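Long-range contact in cryptic loci regulator 2 (Schizosaccharomyces pombe 972h-, PDB 5IKJ), which acts upstream of histone deacetylases in transcriptional silencing of heterochromatin and is required for nucleosome positioning there and for silencing by the SHREC repressor complex: residues Ala307-Leu319 and Tyr496-Thr508. Residues are numbered along the deposited sequence; the frame is centred on the assembly and turned at random.
Sequences ADIEPWSRHPLDL and YEPWFVKGDLNYT
Arg314 reaches across to the backbone of 502-504 and the side chain of Leu505. CB lies against Leu505 CD2, the two side chains crossing at about a right angle. CG, anti to the backbone N (chi1 -179°), lies over one face of the His315 ring within its own segment. A bend at chi2 then carries CD to Asp504 O, 3.2 Å away, with Val501 CG1 near the edge of the guanidinium. NE gives a weak but fairly straight hydrogen bond to Lys502 O (3.3 Å, 163° at the hydrogen), the acceptor lying at the edge of the guanidinium and in its plane; NH2 stands farther from the same oxygen. An alanine here keeps CB against Leu505 but would probably leave Lys502 O without its guanidinium partner and one face of the His315 ring uncovered by CG. The contact joins two sheets: 307-319 carries 309-311, an outer strand of a five-stranded antiparallel sheet, whereas 496-508 is the loop between strands 491-494 and 513-514 of the larger mixed sheet, many of whose strands belong to a Clr2 family of the SH3 clan. Pro311 fills the angle between the aromatics of that loop. Its CG sits over one face of Tyr496, 4.2 Å from the ring centroid in a CH-pi contact, meets the edge of Phe500 at CE2, and packs on Val501 CG2 at 3.8 Å. Tyr496 OH, beside Pro311 CB, is hydrogen-bonded to Glu387. Farther along, Tyr507 N makes a weak hydrogen bond to Ser313 O, an oxygen that also lies in plane at the edge of the Tyr507 ring. Over one face of this ring sits Pro316, its CD 3.9 Å from the centroid, while CB packs on CE1 of the tyrosine at 3.5 Å.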
ATOM      1  N   ALA A 307      -2.502 -18.896 -13.511  1.00 61.67           N
ATOM      2  CA  ALA A 307      -2.075 -19.969 -14.402  1.00 63.95           C
ATOM      3  C   ALA A 307      -2.396 -19.673 -15.861  1.00 59.17           C
ATOM      4  O   ALA A 307      -1.802 -20.290 -16.752  1.00 56.24           O
ATOM      5  CB  ALA A 307      -2.734 -21.284 -13.988  1.00 66.52           C
ATOM      6  N   ASP A 308      -3.323 -18.750 -16.125  1.00 61.88           N
ATOM      7  CA  ASP A 308      -3.700 -18.376 -17.482  1.00 63.95           C
ATOM      8  C   ASP A 308      -3.178 -16.993 -17.861  1.00 66.37           C
ATOM      9  O   ASP A 308      -3.660 -16.396 -18.829  1.00 59.21           O
ATOM     10  CB  ASP A 308      -5.220 -18.427 -17.641  1.00 62.13           C
ATOM     11  CG  ASP A 308      -5.769 -19.836 -17.550  1.00 64.15           C
ATOM     12  OD1 ASP A 308      -5.606 -20.604 -18.522  1.00 71.75           O
ATOM     13  OD2 ASP A 308      -6.373 -20.172 -16.510  1.00 58.34           O
ATOM     14  N   ILE A 309      -2.206 -16.475 -17.114  1.00 59.72           N
ATOM     15  CA  ILE A 309      -1.611 -15.172 -17.383  1.00 58.27           C
ATOM     16  C   ILE A 309      -0.099 -15.327 -17.394  1.00 58.37           C
ATOM     17  O   ILE A 309       0.468 -16.050 -16.568  1.00 55.93           O
ATOM     18  CB  ILE A 309      -2.038 -14.117 -16.341  1.00 65.13           C
ATOM     19  CG1 ILE A 309      -3.555 -14.161 -16.145  1.00 58.44           C
ATOM     20  CG2 ILE A 309      -1.564 -12.729 -16.774  1.00 61.56           C
ATOM     21  CD1 ILE A 309      -4.098 -13.135 -15.172  1.00 56.15           C
ATOM     22  N   GLU A 310       0.552 -14.649 -18.333  1.00 57.49           N
ATOM     23  CA  GLU A 310       1.999 -14.672 -18.442  1.00 59.58           C
ATOM     24  C   GLU A 310       2.528 -13.248 -18.514  1.00 65.87           C
ATOM     25  O   GLU A 310       1.859 -12.364 -19.060  1.00 56.25           O
ATOM     26  CB  GLU A 310       2.447 -15.455 -19.683  1.00 69.55           C
ATOM     27  CG  GLU A 310       1.898 -16.872 -19.730  1.00 70.83           C
ATOM     28  CD  GLU A 310       2.835 -17.846 -20.416  1.00 79.20           C
ATOM     29  OE1 GLU A 310       3.263 -17.562 -21.555  1.00 80.96           O
ATOM     30  OE2 GLU A 310       3.150 -18.893 -19.812  1.00 86.88           O
ATOM     31  N   PRO A 311       3.717 -12.990 -17.966  1.00 63.70           N
ATOM     32  CA  PRO A 311       4.262 -11.629 -18.023  1.00 53.79           C
ATOM     33  C   PRO A 311       4.470 -11.179 -19.461  1.00 57.00           C
ATOM     34  O   PRO A 311       4.734 -11.983 -20.357  1.00 62.45           O
ATOM     35  CB  PRO A 311       5.593 -11.742 -17.268  1.00 64.50           C
ATOM     36  CG  PRO A 311       5.463 -12.968 -16.435  1.00 64.86           C
ATOM     37  CD  PRO A 311       4.613 -13.902 -17.233  1.00 58.23           C
ATOM     38  N   TRP A 312       4.351  -9.865 -19.669  1.00 59.80           N
ATOM     39  CA  TRP A 312       4.455  -9.309 -21.014  1.00 58.68           C
ATOM     40  C   TRP A 312       5.739  -9.729 -21.712  1.00 65.10           C
ATOM     41  O   TRP A 312       5.750  -9.910 -22.935  1.00 68.31           O
ATOM     42  CB  TRP A 312       4.374  -7.783 -20.957  1.00 58.44           C
ATOM     43  CG  TRP A 312       4.414  -7.150 -22.307  1.00 67.12           C
ATOM     44  CD1 TRP A 312       5.445  -6.442 -22.854  1.00 67.39           C
ATOM     45  CD2 TRP A 312       3.377  -7.180 -23.294  1.00 66.42           C
ATOM     46  NE1 TRP A 312       5.109  -6.021 -24.120  1.00 71.23           N
ATOM     47  CE2 TRP A 312       3.846  -6.465 -24.414  1.00 63.80           C
ATOM     48  CE3 TRP A 312       2.098  -7.741 -23.340  1.00 69.50           C
ATOM     49  CZ2 TRP A 312       3.079  -6.292 -25.563  1.00 67.42           C
ATOM     50  CZ3 TRP A 312       1.339  -7.571 -24.481  1.00 63.88           C
ATOM     51  CH2 TRP A 312       1.832  -6.853 -25.577  1.00 62.81           C
ATOM     52  N   SER A 313       6.828  -9.888 -20.962  1.00 58.19           N
ATOM     53  CA  SER A 313       8.122 -10.209 -21.551  1.00 68.15           C
ATOM     54  C   SER A 313       8.253 -11.671 -21.957  1.00 73.44           C
ATOM     55  O   SER A 313       9.322 -12.068 -22.433  1.00 68.89           O
ATOM     56  CB  SER A 313       9.245  -9.849 -20.574  1.00 63.21           C
ATOM     57  OG  SER A 313       9.012 -10.417 -19.298  1.00 60.17           O
ATOM     58  N   ARG A 314       7.203 -12.478 -21.793  1.00 74.84           N
ATOM     59  CA  ARG A 314       7.299 -13.891 -22.143  1.00 76.66           C
ATOM     60  C   ARG A 314       7.122 -14.114 -23.641  1.00 72.32           C
ATOM     61  O   ARG A 314       7.830 -14.937 -24.233  1.00 75.01           O
ATOM     62  CB  ARG A 314       6.265 -14.699 -21.358  1.00 75.05           C
ATOM     63  CG  ARG A 314       6.294 -16.202 -21.630  1.00 76.72           C
ATOM     64  CD  ARG A 314       7.699 -16.776 -21.501  1.00 86.70           C
ATOM     65  NE  ARG A 314       7.723 -18.230 -21.624  1.00 91.24           N
ATOM     66  CZ  ARG A 314       7.565 -18.888 -22.768  1.00 91.11           C
ATOM     67  NH1 ARG A 314       7.354 -18.228 -23.899  1.00 86.63           N
ATOM     68  NH2 ARG A 314       7.608 -20.213 -22.781  1.00 98.86           N
ATOM     69  N   HIS A 315       6.190 -13.398 -24.271  1.00 72.42           N
ATOM     70  CA  HIS A 315       5.925 -13.565 -25.691  1.00 77.70           C
ATOM     71  C   HIS A 315       6.109 -12.242 -26.426  1.00 78.02           C
ATOM     72  O   HIS A 315       5.967 -11.170 -25.829  1.00 69.71           O
ATOM     73  CB  HIS A 315       4.501 -14.082 -25.932  1.00 75.98           C
ATOM     74  CG  HIS A 315       4.175 -15.335 -25.179  1.00 67.44           C
ATOM     75  ND1 HIS A 315       4.841 -16.524 -25.387  1.00 77.90           N
ATOM     76  CD2 HIS A 315       3.246 -15.585 -24.226  1.00 71.60           C
ATOM     77  CE1 HIS A 315       4.341 -17.451 -24.590  1.00 78.16           C
ATOM     78  NE2 HIS A 315       3.372 -16.908 -23.875  1.00 75.34           N
ATOM     79  N   PRO A 316       6.418 -12.281 -27.720  1.00 80.37           N
ATOM     80  CA  PRO A 316       6.572 -11.040 -28.479  1.00 74.49           C
ATOM     81  C   PRO A 316       5.236 -10.485 -28.942  1.00 85.78           C
ATOM     82  O   PRO A 316       4.262 -11.216 -29.134  1.00 93.64           O
ATOM     83  CB  PRO A 316       7.422 -11.468 -29.680  1.00 82.34           C
ATOM     84  CG  PRO A 316       7.033 -12.895 -29.905  1.00 79.85           C
ATOM     85  CD  PRO A 316       6.664 -13.471 -28.555  1.00 80.16           C
ATOM     86  N   LEU A 317       5.202  -9.169 -29.121  1.00 85.87           N
ATOM     87  CA  LEU A 317       4.062  -8.528 -29.756  1.00 87.08           C
ATOM     88  C   LEU A 317       4.316  -8.402 -31.255  1.00 93.53           C
ATOM     89  O   LEU A 317       5.459  -8.355 -31.717  1.00 89.57           O
ATOM     90  CB  LEU A 317       3.786  -7.155 -29.133  1.00 75.83           C
ATOM     91  CG  LEU A 317       4.705  -5.979 -29.475  1.00 89.13           C
ATOM     92  CD1 LEU A 317       4.206  -5.222 -30.703  1.00 88.39           C
ATOM     93  CD2 LEU A 317       4.809  -5.039 -28.284  1.00 78.86           C
ATOM     94  N   ASP A 318       3.227  -8.350 -32.013  1.00 91.86           N
ATOM     95  CA  ASP A 318       3.282  -8.367 -33.468  1.00 96.71           C
ATOM     96  C   ASP A 318       3.178  -6.942 -33.994  1.00100.42           C
ATOM     97  O   ASP A 318       2.259  -6.200 -33.629  1.00 96.94           O
ATOM     98  CB  ASP A 318       2.164  -9.241 -34.042  1.00 98.39           C
ATOM     99  CG  ASP A 318       2.161  -9.268 -35.564  1.00100.62           C
ATOM    100  OD1 ASP A 318       3.110  -8.737 -36.178  1.00 97.99           O
ATOM    101  OD2 ASP A 318       1.210  -9.834 -36.144  1.00 99.73           O
ATOM    102  N   LEU A 319       4.125  -6.571 -34.857  1.00110.91           N
ATOM    103  CA  LEU A 319       4.188  -5.204 -35.361  1.00111.82           C
ATOM    104  C   LEU A 319       3.059  -4.926 -36.347  1.00109.27           C
ATOM    105  O   LEU A 319       2.527  -3.810 -36.393  1.00106.26           O
ATOM    106  CB  LEU A 319       5.547  -4.960 -36.019  1.00111.08           C
ATOM    107  CG  LEU A 319       6.777  -5.459 -35.252  1.00103.09           C
ATOM    108  CD1 LEU A 319       7.930  -5.725 -36.206  1.00104.52           C
ATOM    109  CD2 LEU A 319       7.183  -4.464 -34.180  1.00 98.13           C
ATOM    110  N   TYR A 496      10.643 -12.634 -10.663  1.00 56.26           N
ATOM    111  CA  TYR A 496       9.487 -13.475 -10.398  1.00 59.23           C
ATOM    112  C   TYR A 496       9.915 -14.741  -9.668  1.00 52.33           C
ATOM    113  O   TYR A 496      11.017 -15.257  -9.874  1.00 59.96           O
ATOM    114  CB  TYR A 496       8.760 -13.844 -11.696  1.00 52.50           C
ATOM    115  CG  TYR A 496       8.165 -12.665 -12.432  1.00 43.16           C
ATOM    116  CD1 TYR A 496       6.960 -12.107 -12.030  1.00 52.38           C
ATOM    117  CD2 TYR A 496       8.803 -12.119 -13.536  1.00 47.11           C
ATOM    118  CE1 TYR A 496       6.411 -11.033 -12.703  1.00 55.45           C
ATOM    119  CE2 TYR A 496       8.262 -11.047 -14.215  1.00 46.72           C
ATOM    120  CZ  TYR A 496       7.066 -10.508 -13.794  1.00 44.46           C
ATOM    121  OH  TYR A 496       6.520  -9.438 -14.465  1.00 48.23           O
ATOM    122  N   GLU A 497       9.024 -15.234  -8.814  1.00 49.00           N
ATOM    123  CA  GLU A 497       9.294 -16.456  -8.079  1.00 59.87           C
ATOM    124  C   GLU A 497       9.609 -17.578  -9.071  1.00 61.74           C
ATOM    125  O   GLU A 497       9.123 -17.565 -10.206  1.00 60.91           O
ATOM    126  CB  GLU A 497       8.101 -16.828  -7.195  1.00 54.26           C
ATOM    127  CG  GLU A 497       7.851 -15.865  -6.030  1.00 51.81           C
ATOM    128  CD  GLU A 497       7.276 -14.533  -6.475  1.00 54.85           C
ATOM    129  OE1 GLU A 497       6.906 -14.409  -7.662  1.00 57.17           O
ATOM    130  OE2 GLU A 497       7.194 -13.610  -5.639  1.00 57.30           O
ATOM    131  N   PRO A 498      10.432 -18.554  -8.676  1.00 61.90           N
ATOM    132  CA  PRO A 498      10.934 -19.521  -9.669  1.00 67.18           C
ATOM    133  C   PRO A 498       9.841 -20.338 -10.337  1.00 64.26           C
ATOM    134  O   PRO A 498      10.023 -20.773 -11.481  1.00 57.16           O
ATOM    135  CB  PRO A 498      11.889 -20.400  -8.850  1.00 62.77           C
ATOM    136  CG  PRO A 498      11.435 -20.257  -7.439  1.00 63.97           C
ATOM    137  CD  PRO A 498      10.882 -18.871  -7.311  1.00 63.52           C
ATOM    138  N   TRP A 499       8.712 -20.560  -9.665  1.00 57.27           N
ATOM    139  CA  TRP A 499       7.597 -21.279 -10.272  1.00 61.01           C
ATOM    140  C   TRP A 499       6.710 -20.381 -11.122  1.00 67.12           C
ATOM    141  O   TRP A 499       5.842 -20.892 -11.838  1.00 67.08           O
ATOM    142  CB  TRP A 499       6.740 -21.938  -9.188  1.00 60.82           C
ATOM    143  CG  TRP A 499       6.089 -20.949  -8.260  1.00 61.99           C
ATOM    144  CD1 TRP A 499       4.969 -20.206  -8.506  1.00 63.39           C
ATOM    145  CD2 TRP A 499       6.520 -20.596  -6.941  1.00 66.12           C
ATOM    146  NE1 TRP A 499       4.678 -19.413  -7.424  1.00 64.07           N
ATOM    147  CE2 TRP A 499       5.615 -19.634  -6.448  1.00 63.45           C
ATOM    148  CE3 TRP A 499       7.583 -21.000  -6.128  1.00 65.01           C
ATOM    149  CZ2 TRP A 499       5.740 -19.071  -5.180  1.00 61.82           C
ATOM    150  CZ3 TRP A 499       7.706 -20.441  -4.868  1.00 66.15           C
ATOM    151  CH2 TRP A 499       6.790 -19.487  -4.407  1.00 66.80           C
ATOM    152  N   PHE A 500       6.914 -19.064 -11.065  1.00 72.84           N
ATOM    153  CA  PHE A 500       5.960 -18.127 -11.647  1.00 66.99           C
ATOM    154  C   PHE A 500       5.894 -18.240 -13.164  1.00 68.04           C
ATOM    155  O   PHE A 500       4.837 -17.983 -13.753  1.00 66.69           O
ATOM    156  CB  PHE A 500       6.330 -16.701 -11.237  1.00 64.57           C
ATOM    157  CG  PHE A 500       5.245 -15.694 -11.487  1.00 53.21           C
ATOM    158  CD1 PHE A 500       4.213 -15.529 -10.579  1.00 54.18           C
ATOM    159  CD2 PHE A 500       5.262 -14.905 -12.624  1.00 55.70           C
ATOM    160  CE1 PHE A 500       3.215 -14.600 -10.805  1.00 57.34           C
ATOM    161  CE2 PHE A 500       4.268 -13.975 -12.853  1.00 52.44           C
ATOM    162  CZ  PHE A 500       3.245 -13.821 -11.942  1.00 47.05           C
ATOM    163  N   VAL A 501       6.994 -18.614 -13.817  1.00 62.95           N
ATOM    164  CA  VAL A 501       7.070 -18.595 -15.275  1.00 69.09           C
ATOM    165  C   VAL A 501       7.838 -19.824 -15.739  1.00 72.18           C
ATOM    166  O   VAL A 501       9.056 -19.908 -15.545  1.00 76.21           O
ATOM    167  CB  VAL A 501       7.741 -17.322 -15.810  1.00 73.74           C
ATOM    168  CG1 VAL A 501       7.498 -17.193 -17.307  1.00 74.57           C
ATOM    169  CG2 VAL A 501       7.242 -16.092 -15.072  1.00 72.30           C
ATOM    170  N   LYS A 502       7.135 -20.771 -16.354  1.00 86.56           N
ATOM    171  CA  LYS A 502       7.792 -21.800 -17.147  1.00 91.31           C
ATOM    172  C   LYS A 502       8.410 -21.140 -18.375  1.00 82.45           C
ATOM    173  O   LYS A 502       7.715 -20.453 -19.131  1.00 86.16           O
ATOM    174  CB  LYS A 502       6.788 -22.879 -17.553  1.00 94.69           C
ATOM    175  CG  LYS A 502       5.628 -22.350 -18.385  1.00 92.73           C
ATOM    176  CD  LYS A 502       4.626 -23.430 -18.741  1.00100.44           C
ATOM    177  CE  LYS A 502       3.528 -22.857 -19.618  1.00 94.85           C
ATOM    178  NZ  LYS A 502       2.534 -23.879 -20.038  1.00101.21           N
ATOM    179  N   GLY A 503       9.707 -21.327 -18.568  1.00 85.94           N
ATOM    180  CA  GLY A 503      10.420 -20.663 -19.639  1.00 95.75           C
ATOM    181  C   GLY A 503      11.185 -19.446 -19.157  1.00 91.39           C
ATOM    182  O   GLY A 503      11.440 -19.258 -17.965  1.00 87.70           O
ATOM    183  N   ASP A 504      11.550 -18.596 -20.117  1.00 94.11           N
ATOM    184  CA  ASP A 504      12.378 -17.431 -19.844  1.00 87.17           C
ATOM    185  C   ASP A 504      11.735 -16.181 -20.426  1.00 90.14           C
ATOM    186  O   ASP A 504      10.825 -16.249 -21.256  1.00 90.61           O
ATOM    187  CB  ASP A 504      13.790 -17.606 -20.415  1.00 94.16           C
ATOM    188  CG  ASP A 504      14.396 -18.950 -20.064  1.00100.77           C
ATOM    189  OD1 ASP A 504      14.817 -19.131 -18.902  1.00 93.27           O
ATOM    190  OD2 ASP A 504      14.453 -19.826 -20.953  1.00 97.97           O
ATOM    191  N   LEU A 505      12.231 -15.032 -19.975  1.00 85.73           N
ATOM    192  CA  LEU A 505      11.749 -13.722 -20.407  1.00 78.80           C
ATOM    193  C   LEU A 505      12.885 -13.037 -21.161  1.00 84.24           C
ATOM    194  O   LEU A 505      13.799 -12.476 -20.549  1.00 99.11           O
ATOM    195  CB  LEU A 505      11.292 -12.890 -19.212  1.00 70.63           C
ATOM    196  CG  LEU A 505      10.439 -13.617 -18.171  1.00 71.04           C
ATOM    197  CD1 LEU A 505      10.311 -12.783 -16.906  1.00 64.59           C
ATOM    198  CD2 LEU A 505       9.068 -13.945 -18.737  1.00 67.93           C
ATOM    199  N   ASN A 506      12.824 -13.085 -22.489  1.00 86.85           N
ATOM    200  CA  ASN A 506      13.845 -12.489 -23.341  1.00101.14           C
ATOM    201  C   ASN A 506      13.342 -11.282 -24.116  1.00 95.86           C
ATOM    202  O   ASN A 506      14.126 -10.653 -24.834  1.00104.73           O
ATOM    203  CB  ASN A 506      14.381 -13.534 -24.328  1.00108.19           C
ATOM    204  CG  ASN A 506      15.193 -14.615 -23.648  1.00102.84           C
ATOM    205  OD1 ASN A 506      14.678 -15.368 -22.821  1.00 97.30           O
ATOM    206  ND2 ASN A 506      16.468 -14.708 -24.005  1.00102.21           N
ATOM    207  N   TYR A 507      12.060 -10.939 -23.993  1.00 89.85           N
ATOM    208  CA  TYR A 507      11.458  -9.881 -24.800  1.00102.31           C
ATOM    209  C   TYR A 507      11.485  -8.577 -24.009  1.00 99.19           C
ATOM    210  O   TYR A 507      10.481  -8.116 -23.464  1.00 96.64           O
ATOM    211  CB  TYR A 507      10.047 -10.278 -25.219  1.00 99.75           C
ATOM    212  CG  TYR A 507      10.039 -11.504 -26.099  1.00 90.63           C
ATOM    213  CD1 TYR A 507      10.374 -11.415 -27.442  1.00 91.61           C
ATOM    214  CD2 TYR A 507       9.721 -12.753 -25.585  1.00 89.52           C
ATOM    215  CE1 TYR A 507      10.383 -12.532 -28.252  1.00 97.65           C
ATOM    216  CE2 TYR A 507       9.724 -13.878 -26.389  1.00 95.84           C
ATOM    217  CZ  TYR A 507      10.057 -13.760 -27.721  1.00 99.46           C
ATOM    218  OH  TYR A 507      10.061 -14.875 -28.528  1.00 92.14           O
ATOM    219  N   THR A 508      12.669  -7.976 -23.956  1.00105.30           N
ATOM    220  CA  THR A 508      12.812  -6.642 -23.397  1.00104.20           C
ATOM    221  C   THR A 508      12.154  -5.625 -24.321  1.00105.19           C
ATOM    222  O   THR A 508      12.119  -5.794 -25.542  1.00 99.47           O
ATOM    223  CB  THR A 508      14.289  -6.284 -23.213  1.00 92.00           C
ATOM    224  OG1 THR A 508      14.881  -6.022 -24.491  1.00106.35           O
ATOM    225  CG2 THR A 508      15.051  -7.415 -22.531  1.00 87.62           C
TER